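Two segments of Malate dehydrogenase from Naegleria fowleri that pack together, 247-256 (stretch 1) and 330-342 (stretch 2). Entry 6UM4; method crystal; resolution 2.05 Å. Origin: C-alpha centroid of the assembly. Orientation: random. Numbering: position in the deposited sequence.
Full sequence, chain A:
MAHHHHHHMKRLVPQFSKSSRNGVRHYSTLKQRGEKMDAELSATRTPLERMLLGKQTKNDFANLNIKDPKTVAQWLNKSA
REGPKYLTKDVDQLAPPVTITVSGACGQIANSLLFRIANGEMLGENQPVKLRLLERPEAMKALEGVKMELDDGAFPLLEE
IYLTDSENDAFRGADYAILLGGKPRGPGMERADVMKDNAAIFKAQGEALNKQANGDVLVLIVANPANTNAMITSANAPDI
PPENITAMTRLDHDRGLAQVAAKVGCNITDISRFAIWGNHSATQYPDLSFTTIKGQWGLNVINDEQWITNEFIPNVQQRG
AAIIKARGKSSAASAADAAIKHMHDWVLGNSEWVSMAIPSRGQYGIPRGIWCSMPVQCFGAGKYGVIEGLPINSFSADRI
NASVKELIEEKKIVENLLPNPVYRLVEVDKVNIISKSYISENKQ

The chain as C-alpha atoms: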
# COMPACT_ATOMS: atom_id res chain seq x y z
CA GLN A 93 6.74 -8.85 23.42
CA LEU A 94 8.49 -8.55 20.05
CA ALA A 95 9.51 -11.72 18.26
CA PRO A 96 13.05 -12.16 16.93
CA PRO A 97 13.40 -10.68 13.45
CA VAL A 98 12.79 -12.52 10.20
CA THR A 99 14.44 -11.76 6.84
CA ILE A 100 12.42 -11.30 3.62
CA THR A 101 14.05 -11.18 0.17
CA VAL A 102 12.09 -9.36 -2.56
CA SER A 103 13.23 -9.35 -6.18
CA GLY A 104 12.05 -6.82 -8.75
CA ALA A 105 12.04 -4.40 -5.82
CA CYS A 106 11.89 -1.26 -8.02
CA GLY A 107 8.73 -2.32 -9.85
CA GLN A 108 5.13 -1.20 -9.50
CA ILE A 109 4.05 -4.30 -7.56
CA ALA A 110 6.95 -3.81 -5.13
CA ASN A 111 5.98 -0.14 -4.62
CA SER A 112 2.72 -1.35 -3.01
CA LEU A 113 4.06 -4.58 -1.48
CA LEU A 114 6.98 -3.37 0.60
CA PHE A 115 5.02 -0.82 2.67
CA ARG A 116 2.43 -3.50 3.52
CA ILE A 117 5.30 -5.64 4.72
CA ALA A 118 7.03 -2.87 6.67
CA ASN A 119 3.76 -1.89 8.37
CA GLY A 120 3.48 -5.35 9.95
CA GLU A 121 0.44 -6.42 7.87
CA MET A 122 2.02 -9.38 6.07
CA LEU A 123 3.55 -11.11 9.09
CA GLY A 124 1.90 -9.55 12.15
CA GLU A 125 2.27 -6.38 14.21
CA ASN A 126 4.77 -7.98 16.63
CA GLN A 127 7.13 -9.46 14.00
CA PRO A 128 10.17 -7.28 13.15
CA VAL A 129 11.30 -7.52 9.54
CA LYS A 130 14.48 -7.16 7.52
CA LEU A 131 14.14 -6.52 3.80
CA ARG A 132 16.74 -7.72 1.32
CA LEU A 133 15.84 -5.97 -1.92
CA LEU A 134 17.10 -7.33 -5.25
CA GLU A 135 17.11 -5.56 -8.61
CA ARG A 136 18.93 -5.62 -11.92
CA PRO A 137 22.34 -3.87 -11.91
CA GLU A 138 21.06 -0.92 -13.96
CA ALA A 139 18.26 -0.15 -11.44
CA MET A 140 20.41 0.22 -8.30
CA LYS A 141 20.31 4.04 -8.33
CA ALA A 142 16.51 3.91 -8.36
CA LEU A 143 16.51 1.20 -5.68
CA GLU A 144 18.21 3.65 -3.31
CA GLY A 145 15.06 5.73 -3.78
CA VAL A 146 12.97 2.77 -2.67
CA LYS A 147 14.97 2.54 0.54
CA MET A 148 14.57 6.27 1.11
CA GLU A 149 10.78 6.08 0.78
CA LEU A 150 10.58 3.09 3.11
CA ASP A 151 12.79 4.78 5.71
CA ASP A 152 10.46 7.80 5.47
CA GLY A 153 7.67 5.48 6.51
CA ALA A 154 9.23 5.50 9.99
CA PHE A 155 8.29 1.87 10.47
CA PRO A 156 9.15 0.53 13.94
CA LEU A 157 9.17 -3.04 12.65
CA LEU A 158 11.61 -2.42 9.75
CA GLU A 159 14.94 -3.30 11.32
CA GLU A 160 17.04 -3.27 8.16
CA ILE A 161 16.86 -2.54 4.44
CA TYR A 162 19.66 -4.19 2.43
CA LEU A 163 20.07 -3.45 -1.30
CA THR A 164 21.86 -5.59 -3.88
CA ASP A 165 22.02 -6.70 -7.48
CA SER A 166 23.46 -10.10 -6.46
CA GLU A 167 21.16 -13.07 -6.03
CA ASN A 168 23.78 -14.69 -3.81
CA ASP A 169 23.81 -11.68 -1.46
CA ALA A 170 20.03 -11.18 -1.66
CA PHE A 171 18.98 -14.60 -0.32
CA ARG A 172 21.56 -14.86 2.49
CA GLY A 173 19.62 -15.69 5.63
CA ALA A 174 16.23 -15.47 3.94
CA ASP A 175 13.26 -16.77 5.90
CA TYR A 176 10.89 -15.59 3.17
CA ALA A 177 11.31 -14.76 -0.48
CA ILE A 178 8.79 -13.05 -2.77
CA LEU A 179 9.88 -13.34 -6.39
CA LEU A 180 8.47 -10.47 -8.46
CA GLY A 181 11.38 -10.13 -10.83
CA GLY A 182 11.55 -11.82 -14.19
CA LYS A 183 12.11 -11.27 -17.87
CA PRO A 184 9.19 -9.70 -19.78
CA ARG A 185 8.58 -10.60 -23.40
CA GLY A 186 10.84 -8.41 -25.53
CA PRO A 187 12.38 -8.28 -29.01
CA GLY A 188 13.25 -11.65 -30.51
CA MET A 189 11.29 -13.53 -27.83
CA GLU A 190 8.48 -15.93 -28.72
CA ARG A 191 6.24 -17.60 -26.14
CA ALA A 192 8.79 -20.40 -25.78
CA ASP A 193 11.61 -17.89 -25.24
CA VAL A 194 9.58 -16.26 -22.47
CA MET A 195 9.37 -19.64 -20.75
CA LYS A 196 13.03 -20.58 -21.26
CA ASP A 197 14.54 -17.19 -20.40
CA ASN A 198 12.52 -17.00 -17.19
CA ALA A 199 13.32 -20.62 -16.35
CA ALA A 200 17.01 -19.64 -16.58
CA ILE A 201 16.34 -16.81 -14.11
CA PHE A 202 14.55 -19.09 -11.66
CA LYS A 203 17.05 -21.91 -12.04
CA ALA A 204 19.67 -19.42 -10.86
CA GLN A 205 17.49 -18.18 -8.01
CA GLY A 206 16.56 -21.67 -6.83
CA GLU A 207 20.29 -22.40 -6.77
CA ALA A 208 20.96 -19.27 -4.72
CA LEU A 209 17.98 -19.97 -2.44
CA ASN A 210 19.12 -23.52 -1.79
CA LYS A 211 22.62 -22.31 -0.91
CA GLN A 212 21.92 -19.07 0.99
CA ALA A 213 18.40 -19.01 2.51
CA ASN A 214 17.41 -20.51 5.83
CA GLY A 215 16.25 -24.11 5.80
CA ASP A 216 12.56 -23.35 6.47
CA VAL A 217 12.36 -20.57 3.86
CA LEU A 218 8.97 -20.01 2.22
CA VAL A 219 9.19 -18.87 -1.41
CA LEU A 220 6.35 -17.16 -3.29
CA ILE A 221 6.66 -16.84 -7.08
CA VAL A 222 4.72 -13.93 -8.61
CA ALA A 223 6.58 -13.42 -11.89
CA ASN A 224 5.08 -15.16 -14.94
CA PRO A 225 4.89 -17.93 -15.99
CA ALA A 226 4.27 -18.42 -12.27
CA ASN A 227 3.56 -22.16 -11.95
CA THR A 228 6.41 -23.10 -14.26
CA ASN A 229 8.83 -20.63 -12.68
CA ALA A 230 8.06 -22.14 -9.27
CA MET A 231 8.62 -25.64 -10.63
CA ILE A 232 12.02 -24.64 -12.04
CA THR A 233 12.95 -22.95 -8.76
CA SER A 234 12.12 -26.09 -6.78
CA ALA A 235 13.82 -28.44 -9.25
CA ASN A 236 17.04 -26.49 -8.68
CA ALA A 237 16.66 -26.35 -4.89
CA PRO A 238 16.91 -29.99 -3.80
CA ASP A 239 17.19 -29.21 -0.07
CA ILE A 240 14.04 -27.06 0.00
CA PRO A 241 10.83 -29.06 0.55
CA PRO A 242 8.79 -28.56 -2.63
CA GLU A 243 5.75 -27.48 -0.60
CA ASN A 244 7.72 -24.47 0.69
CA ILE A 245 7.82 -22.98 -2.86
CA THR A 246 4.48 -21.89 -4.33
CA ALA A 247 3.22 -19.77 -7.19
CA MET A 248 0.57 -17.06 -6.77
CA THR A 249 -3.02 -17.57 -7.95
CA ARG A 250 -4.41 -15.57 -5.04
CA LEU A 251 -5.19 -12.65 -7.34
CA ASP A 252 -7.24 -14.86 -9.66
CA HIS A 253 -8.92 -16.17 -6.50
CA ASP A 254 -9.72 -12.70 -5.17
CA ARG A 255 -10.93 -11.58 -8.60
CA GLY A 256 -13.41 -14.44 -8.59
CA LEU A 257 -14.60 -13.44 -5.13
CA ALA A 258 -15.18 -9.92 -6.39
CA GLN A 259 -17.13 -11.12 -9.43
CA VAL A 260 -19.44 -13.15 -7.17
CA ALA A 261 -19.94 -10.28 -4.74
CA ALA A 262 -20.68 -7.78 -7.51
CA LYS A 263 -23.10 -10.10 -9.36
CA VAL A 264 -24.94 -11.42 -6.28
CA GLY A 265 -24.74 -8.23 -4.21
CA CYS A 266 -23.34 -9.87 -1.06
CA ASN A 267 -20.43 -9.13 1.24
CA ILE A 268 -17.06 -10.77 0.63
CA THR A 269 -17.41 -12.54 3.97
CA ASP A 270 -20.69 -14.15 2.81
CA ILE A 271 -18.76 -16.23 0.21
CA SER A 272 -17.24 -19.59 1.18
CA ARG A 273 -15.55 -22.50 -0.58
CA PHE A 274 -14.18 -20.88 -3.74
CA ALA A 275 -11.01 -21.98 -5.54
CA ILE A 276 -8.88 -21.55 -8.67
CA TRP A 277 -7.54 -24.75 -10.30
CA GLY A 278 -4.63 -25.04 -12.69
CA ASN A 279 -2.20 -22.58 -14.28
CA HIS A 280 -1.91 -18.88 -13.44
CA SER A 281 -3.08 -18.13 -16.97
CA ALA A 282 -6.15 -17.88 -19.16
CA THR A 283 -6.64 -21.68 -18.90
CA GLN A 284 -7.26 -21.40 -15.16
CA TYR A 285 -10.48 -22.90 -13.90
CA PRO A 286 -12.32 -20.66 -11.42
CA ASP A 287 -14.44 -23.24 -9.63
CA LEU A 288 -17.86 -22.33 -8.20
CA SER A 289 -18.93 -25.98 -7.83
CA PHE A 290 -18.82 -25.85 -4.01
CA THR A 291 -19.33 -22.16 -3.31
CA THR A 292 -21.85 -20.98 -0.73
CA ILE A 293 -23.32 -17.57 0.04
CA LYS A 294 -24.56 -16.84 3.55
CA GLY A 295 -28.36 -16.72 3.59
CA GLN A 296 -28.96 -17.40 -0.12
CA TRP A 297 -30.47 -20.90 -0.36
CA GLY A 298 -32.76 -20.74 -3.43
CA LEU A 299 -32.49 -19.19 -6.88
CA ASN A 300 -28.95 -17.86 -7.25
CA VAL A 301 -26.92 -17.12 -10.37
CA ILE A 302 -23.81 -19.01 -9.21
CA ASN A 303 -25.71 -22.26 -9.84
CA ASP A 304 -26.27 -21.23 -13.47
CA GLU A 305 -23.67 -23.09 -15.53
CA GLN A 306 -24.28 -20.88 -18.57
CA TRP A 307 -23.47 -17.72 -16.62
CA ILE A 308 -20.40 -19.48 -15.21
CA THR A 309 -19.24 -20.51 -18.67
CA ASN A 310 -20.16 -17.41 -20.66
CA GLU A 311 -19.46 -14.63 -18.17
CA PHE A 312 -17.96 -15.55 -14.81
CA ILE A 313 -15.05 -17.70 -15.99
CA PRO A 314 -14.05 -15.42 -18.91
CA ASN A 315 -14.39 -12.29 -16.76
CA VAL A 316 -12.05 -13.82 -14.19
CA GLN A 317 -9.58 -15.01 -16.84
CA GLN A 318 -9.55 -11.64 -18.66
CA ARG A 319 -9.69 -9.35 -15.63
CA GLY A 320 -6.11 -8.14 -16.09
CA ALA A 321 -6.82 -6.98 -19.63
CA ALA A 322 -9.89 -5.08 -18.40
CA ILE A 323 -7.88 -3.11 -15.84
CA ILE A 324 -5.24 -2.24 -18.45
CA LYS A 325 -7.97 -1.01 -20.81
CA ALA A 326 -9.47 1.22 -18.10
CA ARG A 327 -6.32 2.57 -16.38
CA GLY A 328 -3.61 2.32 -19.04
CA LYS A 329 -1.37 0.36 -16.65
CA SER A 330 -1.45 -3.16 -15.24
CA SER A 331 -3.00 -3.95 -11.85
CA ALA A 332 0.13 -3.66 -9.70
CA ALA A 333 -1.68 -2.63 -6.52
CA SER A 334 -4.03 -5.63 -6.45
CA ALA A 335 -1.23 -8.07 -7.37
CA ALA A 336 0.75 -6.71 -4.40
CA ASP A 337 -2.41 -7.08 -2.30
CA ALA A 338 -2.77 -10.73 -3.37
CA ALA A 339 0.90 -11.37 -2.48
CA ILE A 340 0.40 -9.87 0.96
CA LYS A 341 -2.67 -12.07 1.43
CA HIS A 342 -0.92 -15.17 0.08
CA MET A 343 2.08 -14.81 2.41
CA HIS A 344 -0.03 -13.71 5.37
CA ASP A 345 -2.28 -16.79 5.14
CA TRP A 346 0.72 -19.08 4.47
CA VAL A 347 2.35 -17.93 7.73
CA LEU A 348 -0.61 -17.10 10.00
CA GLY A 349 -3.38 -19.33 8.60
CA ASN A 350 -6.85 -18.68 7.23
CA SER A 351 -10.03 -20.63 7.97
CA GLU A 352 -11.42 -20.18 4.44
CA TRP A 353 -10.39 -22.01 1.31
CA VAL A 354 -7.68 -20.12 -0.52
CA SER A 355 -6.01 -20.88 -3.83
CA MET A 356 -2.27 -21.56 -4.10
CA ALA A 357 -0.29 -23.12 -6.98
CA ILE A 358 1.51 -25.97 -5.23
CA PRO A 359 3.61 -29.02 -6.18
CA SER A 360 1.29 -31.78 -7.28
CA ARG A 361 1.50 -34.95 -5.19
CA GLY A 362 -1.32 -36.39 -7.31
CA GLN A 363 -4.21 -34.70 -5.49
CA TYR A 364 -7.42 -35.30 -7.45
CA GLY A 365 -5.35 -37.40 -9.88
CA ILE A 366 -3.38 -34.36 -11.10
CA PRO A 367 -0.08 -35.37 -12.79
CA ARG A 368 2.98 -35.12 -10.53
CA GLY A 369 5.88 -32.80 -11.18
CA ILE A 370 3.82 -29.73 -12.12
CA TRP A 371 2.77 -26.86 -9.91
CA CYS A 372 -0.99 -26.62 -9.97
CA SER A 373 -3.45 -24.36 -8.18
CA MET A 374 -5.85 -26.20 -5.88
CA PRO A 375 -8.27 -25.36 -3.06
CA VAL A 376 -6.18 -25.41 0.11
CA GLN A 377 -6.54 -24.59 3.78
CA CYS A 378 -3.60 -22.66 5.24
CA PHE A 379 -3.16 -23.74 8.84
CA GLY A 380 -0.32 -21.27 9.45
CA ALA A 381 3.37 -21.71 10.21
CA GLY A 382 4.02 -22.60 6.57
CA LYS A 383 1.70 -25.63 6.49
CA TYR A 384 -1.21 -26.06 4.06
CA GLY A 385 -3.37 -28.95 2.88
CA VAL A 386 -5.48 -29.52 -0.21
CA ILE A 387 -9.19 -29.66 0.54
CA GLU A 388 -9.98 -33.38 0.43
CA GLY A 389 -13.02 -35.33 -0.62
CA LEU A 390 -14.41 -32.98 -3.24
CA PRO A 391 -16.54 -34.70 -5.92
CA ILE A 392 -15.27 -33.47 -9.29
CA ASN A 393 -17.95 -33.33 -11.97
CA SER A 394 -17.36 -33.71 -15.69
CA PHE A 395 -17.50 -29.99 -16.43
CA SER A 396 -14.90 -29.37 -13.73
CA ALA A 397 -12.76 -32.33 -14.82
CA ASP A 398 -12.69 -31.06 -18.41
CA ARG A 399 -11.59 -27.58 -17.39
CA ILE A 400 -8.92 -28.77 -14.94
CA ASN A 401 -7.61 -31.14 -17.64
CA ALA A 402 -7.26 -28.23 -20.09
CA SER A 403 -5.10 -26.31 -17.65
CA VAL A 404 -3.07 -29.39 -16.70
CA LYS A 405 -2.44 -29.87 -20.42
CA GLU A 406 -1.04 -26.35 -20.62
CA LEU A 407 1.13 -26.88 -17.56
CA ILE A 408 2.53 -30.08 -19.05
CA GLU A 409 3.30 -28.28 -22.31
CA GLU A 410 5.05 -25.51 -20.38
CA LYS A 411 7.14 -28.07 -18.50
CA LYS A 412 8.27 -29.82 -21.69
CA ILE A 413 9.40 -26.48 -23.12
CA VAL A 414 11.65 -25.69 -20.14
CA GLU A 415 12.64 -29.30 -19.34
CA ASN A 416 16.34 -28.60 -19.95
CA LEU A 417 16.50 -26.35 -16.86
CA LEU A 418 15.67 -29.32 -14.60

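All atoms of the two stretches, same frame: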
# COMPACT_ATOMS: atom_id res chain seq x y z
N ALA A 247 3.46 -20.82 -6.23
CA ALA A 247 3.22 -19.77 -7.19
C ALA A 247 1.87 -19.12 -6.87
O ALA A 247 0.99 -19.75 -6.27
CB ALA A 247 3.24 -20.34 -8.62
N MET A 248 1.71 -17.84 -7.23
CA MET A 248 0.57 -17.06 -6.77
C MET A 248 -0.62 -17.12 -7.73
O MET A 248 -0.55 -16.61 -8.85
CB MET A 248 0.94 -15.60 -6.56
CG MET A 248 -0.15 -14.91 -5.77
SD MET A 248 0.23 -13.21 -5.34
CE MET A 248 0.07 -12.47 -6.97
N THR A 249 -1.73 -17.70 -7.27
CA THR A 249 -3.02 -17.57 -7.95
C THR A 249 -4.02 -16.82 -7.08
O THR A 249 -5.22 -16.79 -7.39
CB THR A 249 -3.58 -18.95 -8.29
OG1 THR A 249 -3.57 -19.75 -7.11
CG2 THR A 249 -2.70 -19.59 -9.34
N ARG A 250 -3.54 -16.22 -5.99
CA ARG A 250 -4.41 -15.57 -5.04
C ARG A 250 -5.13 -14.40 -5.68
O ARG A 250 -6.22 -14.03 -5.24
CB ARG A 250 -3.60 -15.10 -3.83
CG ARG A 250 -4.41 -14.47 -2.70
CD ARG A 250 -5.60 -15.36 -2.34
NE ARG A 250 -6.31 -14.85 -1.18
CZ ARG A 250 -5.99 -15.13 0.08
NH1 ARG A 250 -4.96 -15.93 0.36
NH2 ARG A 250 -6.70 -14.57 1.07
N LEU A 251 -4.53 -13.79 -6.70
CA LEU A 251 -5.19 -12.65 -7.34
C LEU A 251 -6.34 -13.14 -8.22
O LEU A 251 -7.42 -12.53 -8.23
CB LEU A 251 -4.19 -11.81 -8.14
CG LEU A 251 -4.87 -10.60 -8.77
CD1 LEU A 251 -5.47 -9.68 -7.70
CD2 LEU A 251 -3.99 -9.83 -9.75
N ASP A 252 -6.13 -14.22 -8.97
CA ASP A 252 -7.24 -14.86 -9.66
C ASP A 252 -8.35 -15.19 -8.67
O ASP A 252 -9.54 -14.90 -8.90
CB ASP A 252 -6.78 -16.13 -10.39
CG ASP A 252 -5.57 -15.89 -11.31
OD1 ASP A 252 -5.58 -14.99 -12.17
OD2 ASP A 252 -4.61 -16.69 -11.22
N HIS A 253 -7.97 -15.80 -7.55
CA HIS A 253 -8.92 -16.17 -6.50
C HIS A 253 -9.72 -14.96 -6.03
O HIS A 253 -10.96 -14.97 -6.04
CB HIS A 253 -8.15 -16.81 -5.35
CG HIS A 253 -9.00 -17.20 -4.19
ND1 HIS A 253 -9.37 -18.51 -3.95
CD2 HIS A 253 -9.56 -16.46 -3.20
CE1 HIS A 253 -10.12 -18.56 -2.86
NE2 HIS A 253 -10.25 -17.33 -2.38
N ASP A 254 -9.03 -13.88 -5.65
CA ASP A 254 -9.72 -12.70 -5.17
C ASP A 254 -10.56 -12.05 -6.26
O ASP A 254 -11.56 -11.40 -5.96
CB ASP A 254 -8.70 -11.69 -4.59
CG ASP A 254 -8.08 -12.17 -3.28
OD1 ASP A 254 -8.64 -13.10 -2.64
OD2 ASP A 254 -7.00 -11.64 -2.90
N ARG A 255 -10.12 -12.14 -7.52
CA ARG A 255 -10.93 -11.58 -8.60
C ARG A 255 -12.24 -12.34 -8.75
O ARG A 255 -13.28 -11.73 -9.00
CB ARG A 255 -10.15 -11.58 -9.91
CG ARG A 255 -9.07 -10.51 -9.96
CD ARG A 255 -8.13 -10.76 -11.11
NE ARG A 255 -7.35 -9.58 -11.44
CZ ARG A 255 -6.30 -9.60 -12.25
NH1 ARG A 255 -5.90 -10.75 -12.80
NH2 ARG A 255 -5.64 -8.48 -12.49
N GLY A 256 -12.19 -13.66 -8.59
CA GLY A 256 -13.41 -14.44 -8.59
C GLY A 256 -14.35 -14.04 -7.47
O GLY A 256 -15.56 -13.87 -7.68
N SER A 330 -1.03 -1.88 -15.80
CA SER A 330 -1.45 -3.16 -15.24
C SER A 330 -1.77 -3.00 -13.75
O SER A 330 -1.45 -1.99 -13.12
CB SER A 330 -0.38 -4.23 -15.44
OG SER A 330 0.77 -3.89 -14.68
N SER A 331 -2.41 -4.03 -13.19
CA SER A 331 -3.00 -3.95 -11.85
C SER A 331 -1.97 -4.27 -10.76
O SER A 331 -2.12 -5.21 -9.97
CB SER A 331 -4.19 -4.90 -11.77
OG SER A 331 -3.87 -6.17 -12.32
N ALA A 332 -0.95 -3.42 -10.66
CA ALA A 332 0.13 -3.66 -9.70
C ALA A 332 -0.38 -3.68 -8.26
O ALA A 332 0.06 -4.50 -7.45
CB ALA A 332 1.20 -2.60 -9.87
N ALA A 333 -1.26 -2.75 -7.91
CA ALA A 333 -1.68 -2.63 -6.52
C ALA A 333 -2.43 -3.89 -6.06
O ALA A 333 -2.23 -4.36 -4.94
CB ALA A 333 -2.54 -1.38 -6.34
N SER A 334 -3.34 -4.41 -6.90
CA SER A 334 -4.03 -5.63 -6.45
C SER A 334 -3.12 -6.86 -6.50
O SER A 334 -3.26 -7.75 -5.66
CB SER A 334 -5.34 -5.83 -7.24
OG SER A 334 -5.19 -5.62 -8.63
N ALA A 335 -2.16 -6.94 -7.43
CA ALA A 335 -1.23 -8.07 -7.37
C ALA A 335 -0.41 -8.02 -6.08
O ALA A 335 -0.18 -9.06 -5.45
CB ALA A 335 -0.31 -8.12 -8.59
N ALA A 336 0.05 -6.83 -5.68
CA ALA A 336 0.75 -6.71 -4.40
C ALA A 336 -0.17 -7.11 -3.26
O ALA A 336 0.24 -7.83 -2.34
CB ALA A 336 1.26 -5.27 -4.19
N ASP A 337 -1.44 -6.68 -3.32
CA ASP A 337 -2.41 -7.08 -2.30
C ASP A 337 -2.56 -8.61 -2.22
O ASP A 337 -2.64 -9.18 -1.13
CB ASP A 337 -3.76 -6.45 -2.59
CG ASP A 337 -4.82 -6.88 -1.60
OD1 ASP A 337 -4.86 -6.30 -0.49
OD2 ASP A 337 -5.60 -7.80 -1.94
N ALA A 338 -2.67 -9.27 -3.37
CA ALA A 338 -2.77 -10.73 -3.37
C ALA A 338 -1.52 -11.38 -2.78
O ALA A 338 -1.61 -12.41 -2.08
CB ALA A 338 -3.00 -11.24 -4.79
N ALA A 339 -0.33 -10.83 -3.08
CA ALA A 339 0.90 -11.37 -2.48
C ALA A 339 0.90 -11.21 -0.97
O ALA A 339 1.24 -12.13 -0.23
CB ALA A 339 2.14 -10.71 -3.09
N ILE A 340 0.51 -10.03 -0.48
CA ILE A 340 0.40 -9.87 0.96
C ILE A 340 -0.55 -10.93 1.53
O ILE A 340 -0.21 -11.65 2.47
CB ILE A 340 -0.06 -8.45 1.32
CG1 ILE A 340 1.01 -7.43 0.92
CG2 ILE A 340 -0.31 -8.34 2.81
CD1 ILE A 340 2.32 -7.54 1.70
N LYS A 341 -1.72 -11.09 0.91
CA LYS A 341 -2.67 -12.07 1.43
C LYS A 341 -2.11 -13.49 1.34
O LYS A 341 -2.28 -14.29 2.28
CB LYS A 341 -4.02 -11.97 0.69
CG LYS A 341 -4.91 -10.75 1.09
CD LYS A 341 -6.17 -10.74 0.25
CE LYS A 341 -7.24 -9.80 0.79
NZ LYS A 341 -6.97 -8.36 0.50
N HIS A 342 -1.48 -13.83 0.22
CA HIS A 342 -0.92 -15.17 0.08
C HIS A 342 0.10 -15.47 1.18
O HIS A 342 0.03 -16.51 1.84
CB HIS A 342 -0.28 -15.33 -1.31
CG HIS A 342 0.41 -16.65 -1.52
ND1 HIS A 342 0.02 -17.55 -2.49
CD2 HIS A 342 1.48 -17.21 -0.90
CE1 HIS A 342 0.81 -18.61 -2.45
NE2 HIS A 342 1.70 -18.43 -1.50
O HOH W 1 -1.92 -17.91 -4.77
O HOH W 2 -6.82 -6.78 -10.21

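Small residues let helices approach closely, and this pair from malate dehydrogenase is a compact example. Residues 250-256 form the start of one helix and residues 332-342 the start of another; their axes cross at 105°, with a closest approach of 8.8 Å. So steep a crossing confines the contact to a short region, centred where the CA atoms of Leu251 and Ala338 lie 5.0 Å apart. Each helix keeps its own backbone hydrogen bonds, and none joins the two stretches directly.

Ala338 lies at the closest point of the backbones. Ala338 CB sits 3.5 Å from Leu251 N and 3.6 Å from Leu251 CB, leaving little room between them, so the first turn of one helix rests almost directly on the other. Leu251 then extends along the partner helix, bringing CD1 to 3.6 Å from Ser334 O and CD2 to 4.2 Å from Ala335 CB. From just before the first helix, Met248 adds its flexible thioether: SD lies 3.8 Å from Ala338 CB and 3.9 Å from Ala339 CB, a dispersion contact with two small methyl groups.

Charges border this apolar patch, and two salt bridges form within the helices rather than between them. Arg250 NE bonds to Asp254 OD1 at 3.3 Å, and Lys341 NZ to Asp337 OD2 at 2.9 Å, each a salt bridge spanning one helical turn. Across the contact it is the aliphatic part of the lysine that serves: Lys341 CB lies over one face of the Arg250 guanidinium, 3.8 Å from NH2, and Lys341 CD is 3.4 Å from Asp254 OD2.

Water supplies the polar links. One molecule accepts from Thr249 N at 2.5 Å and hydrogen-bonds His342 ND1 at 3.0 Å; another accepts from Arg255 NH2 at 3.1 Å and donates to Ser334 OG at 2.5 Å. Direct packing and bridging solvent thus complement each other.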